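Local coordinates for putative iron-regulated protein A (Parabacteroides distasonis ATCC 8503, PDB 4ECG), which is of uncertain function but belongs to the imelysin-like family, is a putative metalloendopeptidase, and binds calcium ions, at residues W88-A93 against G301-D306. Numbering follows the deposited sequence.
Sequences WEQSEA and GGRDLD. With CA (calcium ion), chain F.
R303 reaches Q90 with a single hydrogen bond, the one polar link between 301-306, the start of the loop that leaves helix 284-300, and the turn that ends helix 71-89. G301 leaves the helix with positive phi, and G302 opens a type II turn to L305, whose closing bond from L305 N to G302 O is weak. R303, second in that turn, sends its side chain across to Q90. Its chain bends at chi3 (69°), and NH2 meets Q90 OE1 at 2.9 Å. The oxygen lies almost in the guanidinium plane, at its edge, whereas the amide stands nearly perpendicular, the two planes being 85° apart; NH2 approaches from somewhat off the carbonyl plane. NH1 of R303 forms a salt bridge with D50 of helix 29-68, and D304 N bonds to N297.

On the other side, Q90 occupies the second position of a type I turn from E89 to E92, with its chain extended beyond CG. Its NE2 donates to N290 of helix 284-300, which ties down the other end of the amide. Beside it, S91 OG and S91 N both bond to W88 O, at 2.7 and 3.1 Å, from the same face of the carbonyl. At the far end of the turn E92 OE2 binds calcium at 2.7 Å, with D109 as the second protein ligand.

Held through both its oxygen and its nitrogen, the Q90 amide has its flip orientation defined, and the arginine charge, shared between this neutral acceptor and D50, probably polarises the carbonyl.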
loop_
_atom_site.group_PDB
_atom_site.type_symbol
_atom_site.label_atom_id
_atom_site.label_comp_id
_atom_site.label_asym_id
_atom_site.label_seq_id
_atom_site.Cartn_x
_atom_site.Cartn_y
_atom_site.Cartn_z
ATOM N N TRP A 88 -2.040 5.917 1.239
ATOM C CA TRP A 88 -2.341 4.556 1.568
ATOM C C TRP A 88 -1.299 3.646 0.936
ATOM O O TRP A 88 -0.812 2.733 1.579
ATOM C CB TRP A 88 -3.747 4.168 1.111
ATOM C CG TRP A 88 -3.992 2.683 1.118
ATOM C CD1 TRP A 88 -4.222 1.889 0.031
ATOM C CD2 TRP A 88 -4.021 1.773 2.260
ATOM N NE1 TRP A 88 -4.386 0.607 0.397
ATOM C CE2 TRP A 88 -4.282 0.467 1.723
ATOM C CE3 TRP A 88 -3.867 1.919 3.615
ATOM C CZ2 TRP A 88 -4.351 -0.659 2.508
ATOM C CZ3 TRP A 88 -3.945 0.777 4.421
ATOM C CH2 TRP A 88 -4.174 -0.479 3.876
ATOM N N GLU A 89 -0.953 3.865 -0.319
ATOM C CA GLU A 89 -0.008 2.972 -0.955
ATOM C C GLU A 89 1.412 3.254 -0.437
ATOM O O GLU A 89 2.236 2.349 -0.383
ATOM C CB GLU A 89 -0.060 3.112 -2.477
ATOM C CG GLU A 89 -1.285 2.586 -3.154
ATOM C CD GLU A 89 -1.493 1.096 -2.975
ATOM O OE1 GLU A 89 -0.754 0.274 -3.529
ATOM O OE2 GLU A 89 -2.436 0.736 -2.283
ATOM N N GLN A 90 1.672 4.507 -0.052
ATOM C CA GLN A 90 2.906 4.897 0.616
ATOM C C GLN A 90 3.007 4.341 2.031
ATOM O O GLN A 90 3.994 4.604 2.732
ATOM C CB GLN A 90 3.103 6.425 0.586
ATOM C CG GLN A 90 3.377 6.915 -0.836
ATOM C CD GLN A 90 3.844 8.350 -0.942
ATOM O OE1 GLN A 90 3.830 9.091 0.008
ATOM N NE2 GLN A 90 4.234 8.737 -2.130
ATOM N N SER A 91 2.040 3.508 2.437
ATOM C CA SER A 91 2.047 2.962 3.791
ATOM C C SER A 91 2.179 1.467 3.818
ATOM O O SER A 91 2.149 0.867 4.894
ATOM C CB SER A 91 0.782 3.380 4.540
ATOM O OG SER A 91 -0.293 2.536 4.223
ATOM N N GLU A 92 2.368 0.856 2.656
ATOM C CA GLU A 92 2.410 -0.596 2.577
ATOM C C GLU A 92 3.720 -1.205 3.061
ATOM O O GLU A 92 3.794 -2.446 3.191
ATOM C CB GLU A 92 2.013 -1.116 1.192
ATOM C CG GLU A 92 0.501 -0.967 0.934
ATOM C CD GLU A 92 -0.074 -1.851 -0.182
ATOM O OE1 GLU A 92 0.427 -2.980 -0.404
ATOM O OE2 GLU A 92 -1.077 -1.407 -0.807
ATOM N N ALA A 93 4.726 -0.372 3.363
ATOM C CA ALA A 93 5.969 -0.896 3.980
ATOM C C ALA A 93 5.762 -1.123 5.475
ATOM O O ALA A 93 6.620 -1.719 6.127
ATOM C CB ALA A 93 7.168 0.031 3.743
ATOM N N GLY A 301 13.906 7.688 6.944
ATOM C CA GLY A 301 13.390 8.268 8.179
ATOM C C GLY A 301 12.574 9.532 8.067
ATOM O O GLY A 301 12.528 10.300 9.003
ATOM N N GLY A 302 11.907 9.731 6.935
ATOM C CA GLY A 302 10.921 10.811 6.784
ATOM C C GLY A 302 10.157 10.682 5.469
ATOM O O GLY A 302 10.625 10.034 4.543
ATOM N N ARG A 303 8.971 11.254 5.367
ATOM C CA ARG A 303 8.286 11.258 4.048
ATOM C C ARG A 303 9.083 12.044 2.971
ATOM O O ARG A 303 9.590 13.142 3.223
ATOM C CB ARG A 303 6.897 11.838 4.162
ATOM C CG ARG A 303 6.005 11.204 5.214
ATOM C CD ARG A 303 4.584 11.667 4.960
ATOM N NE ARG A 303 4.082 11.062 3.708
ATOM C CZ ARG A 303 2.846 11.173 3.217
ATOM N NH1 ARG A 303 1.931 11.857 3.848
ATOM N NH2 ARG A 303 2.522 10.584 2.083
ATOM N N ASP A 304 9.241 11.439 1.796
ATOM C CA ASP A 304 9.882 12.092 0.656
ATOM C C ASP A 304 11.370 12.413 0.913
ATOM O O ASP A 304 11.980 13.138 0.153
ATOM C CB ASP A 304 9.106 13.365 0.236
ATOM C CG ASP A 304 7.735 13.051 -0.482
ATOM O OD1 ASP A 304 7.547 11.918 -1.029
ATOM O OD2 ASP A 304 6.860 13.967 -0.533
ATOM N N LEU A 305 11.955 11.832 1.957
ATOM C CA LEU A 305 13.384 11.987 2.165
ATOM C C LEU A 305 14.197 11.027 1.276
ATOM O O LEU A 305 13.730 9.982 0.843
ATOM C CB LEU A 305 13.747 11.785 3.636
ATOM C CG LEU A 305 13.132 12.738 4.663
ATOM C CD1 LEU A 305 13.843 12.618 6.027
ATOM C CD2 LEU A 305 13.147 14.184 4.147
ATOM N N ASP A 306 15.435 11.386 1.046
ATOM C CA ASP A 306 16.371 10.546 0.321
ATOM C C ASP A 306 17.764 10.645 0.955
ATOM O O ASP A 306 17.907 11.271 1.992
ATOM C CB ASP A 306 16.363 10.900 -1.177
ATOM C CG ASP A 306 16.931 12.271 -1.475
ATOM O OD1 ASP A 306 17.704 12.871 -0.678
ATOM O OD2 ASP A 306 16.634 12.728 -2.577
HETATM CA CA CA F . -2.958 -2.568 -2.440
#